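Long-range contacts in probable transcriptional regulator (Pseudomonas aeruginosa PAO1, PDB 2GEN), which probably binds DNA as a dimeric transcription factor of the TetR family, recognising cis-regulatory sequences through a helix-turn-helix: residues 9-13 with 44-48; 17-21 with 100-104; 55-59 with 108-112; 143-148 with 189-194. All coordinates share one frame; numbering follows the deposited sequence.

Contact 1. Residues 9-13 with 44-48; sequences KDEIL and LYHHF
The carbonyl oxygen of Lys9 is met by two groups. Leu13 N gives Lys9 O its helical hydrogen bond at 3.0 Å, and from the other segment the edge of the Phe48 ring comes up to the same oxygen, nearly in the ring plane, with CE2 3.7 Å from Lys9 O. This is the seam of a TetR-family DNA-binding domain: helix 9-23 packs on the end of helix 41-47, the second helix of the predicted helix-turn-helix. No hydrogen bond crosses between the segments, and the join rests on packing.

Phe48 has just left helical geometry. With CG beside its own backbone N (chi1 -63°), its ring reaches across to helix 9-23. There CZ sits 3.4 Å from Lys9 CB, Ile12 CG2 lies at the ring edge, and the CG and CD2 atoms of Leu13 reach CZ and CE2. One face of the ring carries His47 CB from its own segment. Arg53, Ile54 and Glu57 of helix 51-76 also touch Phe48, so the ring joins three helices.

Ile12 spreads its branches over three partners. CG2 also packs on Leu44 CD2 at 3.5 Å, while CD1, carried outward by a nearly extended chi2, presses on His47 CD2 at 3.4 Å. Leu44 continues this apolar layer to Ile30 and Ile33 of helix 30-37. Lys9 lays its aliphatic chain along the outer side, its CD near Phe48 CZ and CE1, then bends at chi3 (-67°); its amine NZ ends 6.1 Å from His47 ND1.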
# COMPACT_ATOMS: atom_id res chain seq x y z
N LYS A 9 19.95 -10.22 -20.26
CA LYS A 9 18.63 -10.35 -19.66
C LYS A 9 18.12 -9.06 -19.03
O LYS A 9 16.94 -8.76 -19.11
CB LYS A 9 18.67 -11.48 -18.63
CG LYS A 9 19.22 -12.77 -19.22
CD LYS A 9 18.70 -14.01 -18.51
CE LYS A 9 19.19 -14.12 -17.08
NZ LYS A 9 19.11 -15.55 -16.65
N ASP A 10 19.03 -8.29 -18.41
CA ASP A 10 18.68 -7.02 -17.77
C ASP A 10 18.14 -6.05 -18.80
O ASP A 10 17.19 -5.31 -18.52
CB ASP A 10 19.92 -6.40 -17.11
CG ASP A 10 20.33 -7.11 -15.84
OD1 ASP A 10 19.64 -8.06 -15.39
OD2 ASP A 10 21.37 -6.71 -15.29
N GLU A 11 18.78 -6.04 -19.97
CA GLU A 11 18.42 -5.18 -21.10
C GLU A 11 17.00 -5.51 -21.59
O GLU A 11 16.20 -4.62 -21.88
CB GLU A 11 19.45 -5.36 -22.23
CG GLU A 11 19.67 -4.13 -23.13
CD GLU A 11 21.03 -4.13 -23.85
OE1 GLU A 11 21.65 -5.22 -23.99
OE2 GLU A 11 21.47 -3.03 -24.29
N ILE A 12 16.71 -6.81 -21.68
CA ILE A 12 15.39 -7.30 -22.06
C ILE A 12 14.30 -6.90 -21.04
O ILE A 12 13.24 -6.39 -21.41
CB ILE A 12 15.41 -8.83 -22.29
CG1 ILE A 12 16.19 -9.13 -23.58
CG2 ILE A 12 13.99 -9.39 -22.32
CD1 ILE A 12 16.67 -10.57 -23.69
N LEU A 13 14.59 -7.09 -19.75
CA LEU A 13 13.64 -6.63 -18.72
C LEU A 13 13.37 -5.13 -18.75
O LEU A 13 12.24 -4.70 -18.55
CB LEU A 13 14.09 -7.09 -17.33
CG LEU A 13 14.12 -8.60 -17.15
CD1 LEU A 13 14.57 -8.93 -15.74
CD2 LEU A 13 12.71 -9.23 -17.42
N LEU A 44 14.20 -14.00 -26.79
CA LEU A 44 13.33 -13.69 -25.67
C LEU A 44 12.84 -14.96 -24.98
O LEU A 44 12.73 -15.03 -23.75
CB LEU A 44 12.14 -12.85 -26.13
CG LEU A 44 12.40 -11.42 -26.62
CD1 LEU A 44 11.11 -10.76 -27.11
CD2 LEU A 44 13.01 -10.58 -25.48
N TYR A 45 12.56 -15.99 -25.78
CA TYR A 45 12.17 -17.27 -25.24
C TYR A 45 13.36 -18.02 -24.61
O TYR A 45 13.19 -18.70 -23.59
CB TYR A 45 11.45 -18.13 -26.31
CG TYR A 45 9.95 -17.95 -26.33
CD1 TYR A 45 9.36 -16.90 -27.03
CD2 TYR A 45 9.11 -18.83 -25.64
CE1 TYR A 45 7.96 -16.73 -27.05
CE2 TYR A 45 7.73 -18.68 -25.66
CZ TYR A 45 7.15 -17.63 -26.38
OH TYR A 45 5.77 -17.49 -26.39
N HIS A 46 14.54 -17.89 -25.21
CA HIS A 46 15.72 -18.59 -24.70
C HIS A 46 16.12 -18.07 -23.32
O HIS A 46 16.32 -18.85 -22.39
CB HIS A 46 16.91 -18.51 -25.67
CG HIS A 46 18.08 -19.34 -25.24
ND1 HIS A 46 19.26 -18.79 -24.78
CD2 HIS A 46 18.25 -20.68 -25.19
CE1 HIS A 46 20.10 -19.76 -24.46
NE2 HIS A 46 19.51 -20.92 -24.70
N HIS A 47 16.22 -16.75 -23.21
CA HIS A 47 16.56 -16.09 -21.95
C HIS A 47 15.46 -16.28 -20.92
O HIS A 47 15.75 -16.66 -19.77
CB HIS A 47 16.83 -14.61 -22.16
CG HIS A 47 18.04 -14.33 -23.00
ND1 HIS A 47 19.29 -14.80 -22.68
CD2 HIS A 47 18.18 -13.63 -24.15
CE1 HIS A 47 20.16 -14.40 -23.59
NE2 HIS A 47 19.51 -13.68 -24.50
N PHE A 48 14.22 -16.02 -21.32
CA PHE A 48 13.09 -16.10 -20.40
C PHE A 48 11.96 -17.02 -20.87
O PHE A 48 11.82 -18.12 -20.35
CB PHE A 48 12.54 -14.70 -20.09
CG PHE A 48 13.53 -13.79 -19.40
CD1 PHE A 48 14.05 -14.12 -18.15
CD2 PHE A 48 13.92 -12.59 -19.99
CE1 PHE A 48 14.94 -13.27 -17.49
CE2 PHE A 48 14.82 -11.73 -19.34
CZ PHE A 48 15.33 -12.08 -18.09

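Contact 2. Residues 17-21 with 100-104; sequences LACFS and DWARF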
# COMPACT_ATOMS: atom_id res chain seq x y z
N LEU A 17 9.78 -3.37 -19.33
CA LEU A 17 9.25 -2.33 -18.46
C LEU A 17 8.82 -1.07 -19.25
O LEU A 17 7.75 -0.53 -19.00
CB LEU A 17 10.28 -1.98 -17.37
CG LEU A 17 9.95 -0.76 -16.51
CD1 LEU A 17 8.66 -0.97 -15.67
CD2 LEU A 17 11.14 -0.48 -15.60
N ALA A 18 9.65 -0.61 -20.18
CA ALA A 18 9.33 0.57 -20.98
C ALA A 18 8.01 0.35 -21.75
O ALA A 18 7.15 1.24 -21.76
CB ALA A 18 10.47 0.86 -21.94
N CYS A 19 7.85 -0.84 -22.34
CA CYS A 19 6.62 -1.19 -23.06
C CYS A 19 5.42 -1.19 -22.13
O CYS A 19 4.41 -0.56 -22.43
CB CYS A 19 6.75 -2.57 -23.74
SG CYS A 19 7.94 -2.67 -25.08
N PHE A 20 5.55 -1.88 -20.99
CA PHE A 20 4.47 -1.98 -20.01
C PHE A 20 4.00 -0.61 -19.51
O PHE A 20 2.81 -0.40 -19.31
CB PHE A 20 4.89 -2.82 -18.80
CG PHE A 20 5.09 -4.28 -19.08
CD1 PHE A 20 4.52 -4.90 -20.19
CD2 PHE A 20 5.82 -5.06 -18.19
CE1 PHE A 20 4.71 -6.26 -20.43
CE2 PHE A 20 6.01 -6.41 -18.39
CZ PHE A 20 5.44 -7.04 -19.53
N SER A 21 4.96 0.29 -19.31
CA SER A 21 4.69 1.62 -18.76
C SER A 21 3.97 2.50 -19.77
O SER A 21 3.06 3.23 -19.41
CB SER A 21 5.99 2.30 -18.32
OG SER A 21 6.66 1.48 -17.39
N ASP A 100 9.01 4.07 -12.83
CA ASP A 100 8.14 3.15 -13.58
C ASP A 100 8.23 1.72 -13.03
O ASP A 100 7.21 1.02 -12.90
CB ASP A 100 8.46 3.18 -15.09
CG ASP A 100 7.97 4.46 -15.78
OD1 ASP A 100 7.00 5.10 -15.33
OD2 ASP A 100 8.60 4.80 -16.81
N TRP A 101 9.44 1.27 -12.71
CA TRP A 101 9.60 -0.03 -12.10
C TRP A 101 8.88 -0.11 -10.76
O TRP A 101 8.21 -1.11 -10.46
CB TRP A 101 11.09 -0.35 -11.94
CG TRP A 101 11.43 -1.80 -12.01
CD1 TRP A 101 10.58 -2.87 -11.93
CD2 TRP A 101 12.75 -2.33 -12.14
NE1 TRP A 101 11.30 -4.04 -12.02
CE2 TRP A 101 12.63 -3.74 -12.16
CE3 TRP A 101 14.03 -1.75 -12.26
CZ2 TRP A 101 13.73 -4.59 -12.30
CZ3 TRP A 101 15.14 -2.59 -12.41
CH2 TRP A 101 14.98 -4.01 -12.42
N ALA A 102 8.97 0.95 -9.94
CA ALA A 102 8.23 0.96 -8.64
C ALA A 102 6.72 0.83 -8.87
O ALA A 102 6.04 0.03 -8.21
CB ALA A 102 8.54 2.24 -7.84
N ARG A 103 6.19 1.63 -9.81
CA ARG A 103 4.76 1.57 -10.13
C ARG A 103 4.38 0.15 -10.52
O ARG A 103 3.37 -0.39 -10.06
CB ARG A 103 4.45 2.54 -11.25
CG ARG A 103 3.05 3.04 -11.23
CD ARG A 103 2.87 4.08 -12.33
NE ARG A 103 3.38 5.38 -11.89
CZ ARG A 103 4.50 5.94 -12.32
NH1 ARG A 103 5.25 5.33 -13.22
NH2 ARG A 103 4.87 7.13 -11.84
N PHE A 104 5.21 -0.47 -11.36
CA PHE A 104 4.94 -1.81 -11.88
C PHE A 104 4.87 -2.79 -10.71
O PHE A 104 3.91 -3.56 -10.60
CB PHE A 104 6.02 -2.24 -12.87
CG PHE A 104 5.90 -3.67 -13.31
CD1 PHE A 104 5.01 -4.02 -14.35
CD2 PHE A 104 6.68 -4.66 -12.72
CE1 PHE A 104 4.88 -5.34 -14.75
CE2 PHE A 104 6.57 -6.00 -13.12
CZ PHE A 104 5.65 -6.34 -14.16
O HOH W 1 5.41 1.03 -15.02
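Leu17 fits over the first turn of helix 99-114, where helix 9-23 crosses it at 69° with the segment axes 10.1 Å apart. In this TetR-family chain the crossing brings the first helix of the predicted DNA-binding domain against the rest of the helical protein.

The apolar contacts come first. Leu17 has CG anti to its backbone N (chi1 171°), which sends both methyls at the neighbouring helix: CD2 packs on Trp101 CB at 3.7 Å, and CD1 touches Asp100 O and, on the same side, Phe104 CB. Leu58 of helix 51-76 touches Leu17, Phe20 and Phe104, closing this core from a third helix.

The aromatic contact is a slid pair. The rings of Phe20 and Phe104 are nearly parallel, their planes 12° apart, but with centroids 5.6 Å from each other they barely overlap; the closest carbons are Phe20 CD2 and Phe104 CE1. Phe104 also meets His55 edge to face.

The polar links lie toward Ser21 and Asp100. Ser21 OG turns back to donate to Leu17 O at 2.8 Å, from above the carbonyl plane, and Leu17 O accepts Ser21 N as well. A water donates to Ser21 OG at 2.7 Å and to Asp100 O at 2.8 Å. Asp100 OD1 forms a salt bridge with Arg103 NH1 at 2.8 Å, weak as a hydrogen bond.

With no direct hydrogen bond between the segments, apolar and aromatic packing holds the crossing, and the one polar connection is a water joining a serine hydroxyl to a helical carbonyl.

Contact 3. Residues 55-59 with 108-112; sequences HGELY and SRGRV
The imidazole of His55 carries the guanidinium of Arg111 as an offset stack, Arg111 NE over the rim of one face, the centres 4.7 Å apart and the planes at 29°. The extended Arg111 side chain runs at about a right angle to that of His55, bringing Arg111 CD within 3.7 Å of His55 CE1. Glu52 and Asp26 hold the far end of Arg111 in salt bridges, fixing the flat group.

In the plane of the imidazole a water sits 2.7 Å from His55 NE2, and it donates to Ser108 OG at 2.6 Å. Ser108 OG also hydrogen-bonds Phe104 O.

Val112 CG2 packs against Gly56 CA and meets Tyr59 CB at 3.6 Å. The backbones come closest here, 5.4 Å between Gly56 CA and Val112 CA. Tyr59, with CG anti to its backbone N (chi1 -175°), runs obliquely across the Arg109 chain, its ring plane at right angles to the guanidinium, until Tyr59 OH is 3.0 Å from Arg109 CG. A second water links Tyr59 OH to Arg109 NE, the latter bond long, while Arg109 NH1 forms a salt bridge with Glu113.

Helices 51-76 and 99-114 thus join the predicted DNA-binding domain to the body, an interface through which TetR-family regulators commonly relay ligand signals. The stacked arginine would probably disfavour a proton on His55, an effect the acids holding Arg111 may offset.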
# COMPACT_ATOMS: atom_id res chain seq x y z
N HIS A 55 7.05 -10.77 -17.63
CA HIS A 55 6.33 -9.99 -16.62
C HIS A 55 6.72 -10.39 -15.18
O HIS A 55 7.06 -9.52 -14.35
CB HIS A 55 4.82 -10.15 -16.86
CG HIS A 55 3.96 -9.42 -15.89
ND1 HIS A 55 3.59 -9.95 -14.67
CD2 HIS A 55 3.35 -8.22 -15.97
CE1 HIS A 55 2.80 -9.10 -14.04
NE2 HIS A 55 2.64 -8.04 -14.81
N GLY A 56 6.69 -11.68 -14.88
CA GLY A 56 7.09 -12.18 -13.55
C GLY A 56 8.58 -11.99 -13.26
O GLY A 56 8.97 -11.67 -12.13
N GLU A 57 9.43 -12.17 -14.27
CA GLU A 57 10.87 -11.97 -14.08
C GLU A 57 11.16 -10.49 -13.80
O GLU A 57 12.04 -10.17 -12.97
CB GLU A 57 11.69 -12.47 -15.28
CG GLU A 57 11.59 -14.01 -15.53
CD GLU A 57 12.41 -14.86 -14.56
OE1 GLU A 57 13.04 -14.31 -13.60
OE2 GLU A 57 12.44 -16.10 -14.74
N LEU A 58 10.43 -9.60 -14.48
CA LEU A 58 10.55 -8.15 -14.22
C LEU A 58 10.21 -7.84 -12.75
O LEU A 58 10.90 -7.04 -12.06
CB LEU A 58 9.67 -7.35 -15.19
CG LEU A 58 9.64 -5.81 -15.02
CD1 LEU A 58 11.06 -5.22 -15.18
CD2 LEU A 58 8.64 -5.13 -15.97
N TYR A 59 9.14 -8.47 -12.26
CA TYR A 59 8.71 -8.31 -10.87
C TYR A 59 9.81 -8.79 -9.93
O TYR A 59 10.26 -8.05 -9.01
CB TYR A 59 7.39 -9.06 -10.59
CG TYR A 59 6.90 -8.79 -9.20
CD1 TYR A 59 6.09 -7.68 -8.93
CD2 TYR A 59 7.27 -9.62 -8.14
CE1 TYR A 59 5.66 -7.42 -7.60
CE2 TYR A 59 6.85 -9.37 -6.85
CZ TYR A 59 6.07 -8.29 -6.58
OH TYR A 59 5.71 -8.07 -5.26
N SER A 108 1.56 -5.26 -9.46
CA SER A 108 1.71 -6.55 -10.13
C SER A 108 1.86 -7.81 -9.25
O SER A 108 1.96 -8.92 -9.78
CB SER A 108 2.89 -6.49 -11.11
OG SER A 108 2.69 -5.48 -12.07
N ARG A 109 1.90 -7.65 -7.93
CA ARG A 109 2.21 -8.81 -7.09
C ARG A 109 1.19 -9.94 -7.26
O ARG A 109 1.57 -11.09 -7.45
CB ARG A 109 2.33 -8.44 -5.62
CG ARG A 109 3.09 -9.47 -4.83
CD ARG A 109 2.96 -9.29 -3.33
NE ARG A 109 3.67 -10.35 -2.62
CZ ARG A 109 3.17 -11.56 -2.39
NH1 ARG A 109 1.95 -11.88 -2.82
NH2 ARG A 109 3.88 -12.47 -1.74
N GLY A 110 -0.10 -9.60 -7.19
CA GLY A 110 -1.20 -10.58 -7.28
C GLY A 110 -1.07 -11.45 -8.51
O GLY A 110 -1.14 -12.70 -8.44
N ARG A 111 -0.84 -10.78 -9.64
CA ARG A 111 -0.67 -11.45 -10.92
C ARG A 111 0.51 -12.43 -10.90
O ARG A 111 0.38 -13.56 -11.34
CB ARG A 111 -0.54 -10.41 -12.02
CG ARG A 111 -0.46 -11.00 -13.41
CD ARG A 111 -0.75 -9.97 -14.47
NE ARG A 111 -0.44 -10.48 -15.81
CZ ARG A 111 -0.91 -9.94 -16.93
NH1 ARG A 111 -1.73 -8.90 -16.87
NH2 ARG A 111 -0.58 -10.45 -18.11
N VAL A 112 1.65 -12.02 -10.35
CA VAL A 112 2.82 -12.89 -10.31
C VAL A 112 2.64 -14.08 -9.34
O VAL A 112 3.08 -15.19 -9.63
CB VAL A 112 4.10 -12.09 -9.90
CG1 VAL A 112 5.33 -13.03 -9.75
CG2 VAL A 112 4.36 -11.02 -10.90
O HOH W 2 0.90 -6.12 -13.90
O HOH W 3 6.78 -9.38 -2.98

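Contact 4. Residues 143-148 with 189-194; sequences GLFREM and WDSVRA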
# COMPACT_ATOMS: atom_id res chain seq x y z
N GLY A 143 18.27 -4.61 23.38
CA GLY A 143 17.22 -3.76 23.94
C GLY A 143 17.23 -2.39 23.29
O GLY A 143 16.81 -1.39 23.90
N LEU A 144 17.72 -2.33 22.05
CA LEU A 144 17.86 -1.01 21.37
C LEU A 144 16.55 -0.52 20.78
O LEU A 144 16.46 0.66 20.39
CB LEU A 144 18.96 -1.03 20.31
CG LEU A 144 20.35 -1.31 20.91
CD1 LEU A 144 21.37 -1.24 19.80
CD2 LEU A 144 20.76 -0.37 22.06
N PHE A 145 15.56 -1.40 20.72
CA PHE A 145 14.29 -1.06 20.09
C PHE A 145 13.15 -1.13 21.10
O PHE A 145 13.16 -1.96 22.05
CB PHE A 145 13.91 -2.03 18.97
CG PHE A 145 14.95 -2.16 17.87
CD1 PHE A 145 15.43 -1.01 17.19
CD2 PHE A 145 15.35 -3.39 17.44
CE1 PHE A 145 16.38 -1.15 16.16
CE2 PHE A 145 16.30 -3.52 16.38
CZ PHE A 145 16.78 -2.42 15.76
N ARG A 146 12.14 -0.31 20.86
CA ARG A 146 10.89 -0.45 21.60
C ARG A 146 10.25 -1.82 21.31
O ARG A 146 10.33 -2.37 20.19
CB ARG A 146 9.97 0.75 21.31
CG ARG A 146 8.92 0.50 20.29
CD ARG A 146 7.90 1.69 20.18
NE ARG A 146 6.73 1.45 21.02
CZ ARG A 146 5.85 2.37 21.43
NH1 ARG A 146 5.96 3.66 21.08
NH2 ARG A 146 4.83 1.97 22.20
N GLU A 147 9.62 -2.41 22.33
CA GLU A 147 9.07 -3.79 22.20
C GLU A 147 7.87 -3.82 21.26
O GLU A 147 6.90 -3.07 21.46
CB GLU A 147 8.66 -4.37 23.57
CG GLU A 147 9.67 -4.15 24.73
CD GLU A 147 9.43 -5.10 25.91
OE1 GLU A 147 8.24 -5.32 26.29
OE2 GLU A 147 10.43 -5.65 26.46
N MSE A 148 7.95 -4.65 20.24
CA MSE A 148 6.85 -4.90 19.33
C MSE A 148 7.08 -6.18 18.53
O MSE A 148 8.25 -6.60 18.37
CB MSE A 148 6.61 -3.69 18.39
CG MSE A 148 7.59 -3.54 17.33
SE MSE A 148 7.28 -1.78 16.38
CE MSE A 148 8.22 -0.66 17.47
N TRP A 189 13.63 5.60 12.54
CA TRP A 189 14.55 5.35 13.70
C TRP A 189 13.87 5.81 14.97
O TRP A 189 13.76 5.08 15.96
CB TRP A 189 15.88 6.07 13.50
CG TRP A 189 16.76 6.03 14.69
CD1 TRP A 189 17.32 7.11 15.30
CD2 TRP A 189 17.17 4.88 15.45
NE1 TRP A 189 18.08 6.73 16.40
CE2 TRP A 189 18.01 5.36 16.50
CE3 TRP A 189 16.95 3.50 15.32
CZ2 TRP A 189 18.61 4.50 17.44
CZ3 TRP A 189 17.57 2.66 16.28
CH2 TRP A 189 18.37 3.16 17.31
N ASP A 190 13.36 7.06 14.96
CA ASP A 190 12.70 7.54 16.17
C ASP A 190 11.47 6.73 16.61
O ASP A 190 11.18 6.65 17.84
CB ASP A 190 12.36 9.04 16.01
CG ASP A 190 13.56 9.90 16.14
OD1 ASP A 190 14.51 9.53 16.88
OD2 ASP A 190 13.56 11.01 15.56
N SER A 191 10.79 6.10 15.65
CA SER A 191 9.58 5.34 15.91
C SER A 191 9.91 4.01 16.56
O SER A 191 9.13 3.54 17.36
CB SER A 191 8.78 5.09 14.65
OG SER A 191 8.31 6.33 14.14
N VAL A 192 11.06 3.42 16.21
CA VAL A 192 11.33 2.06 16.72
C VAL A 192 12.40 2.03 17.79
O VAL A 192 12.52 0.98 18.48
CB VAL A 192 11.71 1.05 15.60
CG1 VAL A 192 10.56 0.81 14.63
CG2 VAL A 192 12.97 1.53 14.86
N ARG A 193 13.15 3.10 17.98
CA ARG A 193 14.21 3.06 18.99
C ARG A 193 13.64 3.01 20.43
O ARG A 193 12.51 3.47 20.68
CB ARG A 193 15.21 4.18 18.83
CG ARG A 193 14.66 5.56 19.18
CD ARG A 193 15.70 6.55 18.76
NE ARG A 193 15.25 7.91 19.06
CZ ARG A 193 15.45 8.52 20.23
NH1 ARG A 193 16.11 7.91 21.22
NH2 ARG A 193 14.99 9.76 20.41
N ALA A 194 14.39 2.38 21.33
CA ALA A 194 14.03 2.32 22.77
C ALA A 194 13.87 3.73 23.36
O ALA A 194 14.58 4.65 22.99
CB ALA A 194 15.11 1.56 23.54
O HOH W 4 7.39 5.08 19.18
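Two backbone hydrogen bonds tie Arg146 and Leu144 to the end of helix 181-192. Arg146 N donates to Val192 O at 2.7 Å, and Ala194 N returns a straighter bond to Leu144 O at 2.9 Å, with an N-H...O angle of 164°. They flank Phe145 and Arg193, an isolated antiparallel bridge of the non-hydrogen-bonded kind in an otherwise helical TetR-family protein. Phe145 CA also lies 3.1 Å from Val192 O, a bent CA-H...O contact.

A water extends the polar network: Arg146 NH1 donates to it, and it donates to Ser191 O. Within the helix end, Arg193 NE hydrogen-bonds Asp190 OD1 on its anti lone pair at 2.8 Å, part of a salt bridge, and the same arginine lays CD over one face of the Trp189 ring.

Around this frame the side chains pack. Phe145, its CG beside the backbone N (chi1 -56°), swings its ring toward Trp189, and the two meet edge to edge, Phe145 CE1 4.0 Å from Trp189 CZ3. Selenomethionine Met148 bends at chi3 to bring CE 4.0 Å from Val192 CG1. Ala194 CB closes the other end, 3.4 Å from Gly143 O, just where Gly143 ends helix 118-141 in a Schellman motif.

Phe145 is covered by Leu136 and Tyr139 of helix 118-141 and meets Phe153 edge to face; Val192 packs on helix 150-169, and Trp189 on helix 80-97. At the dimer interface, Ser191 OG hydrogen-bonds Ser191 OG of the second subunit, and Met148 packs on its Leu183, consistent with dimerisation through the C-terminal helices.

Contacts 2 and 3 are the buried pair: both use helix 99-114, their centres are about 11 Å apart, and they touch through Trp101, Phe104, His55 and Leu58. Contact 1 shares helix 9-23 with contact 2 and meets contact 3 where Phe48 packs on Glu57, but it is only partly buried and has neither bridging waters nor hydrogen bonds across. Contacts 2 and 3 combine apolar cores with waters linking the segments, and contact 3 adds an arginine-imidazole stack. Contact 4 lies across the chain's centre, about 43 Å from contact 1 between centres, partly buried beside the second subunit; it alone pairs backbone with backbone.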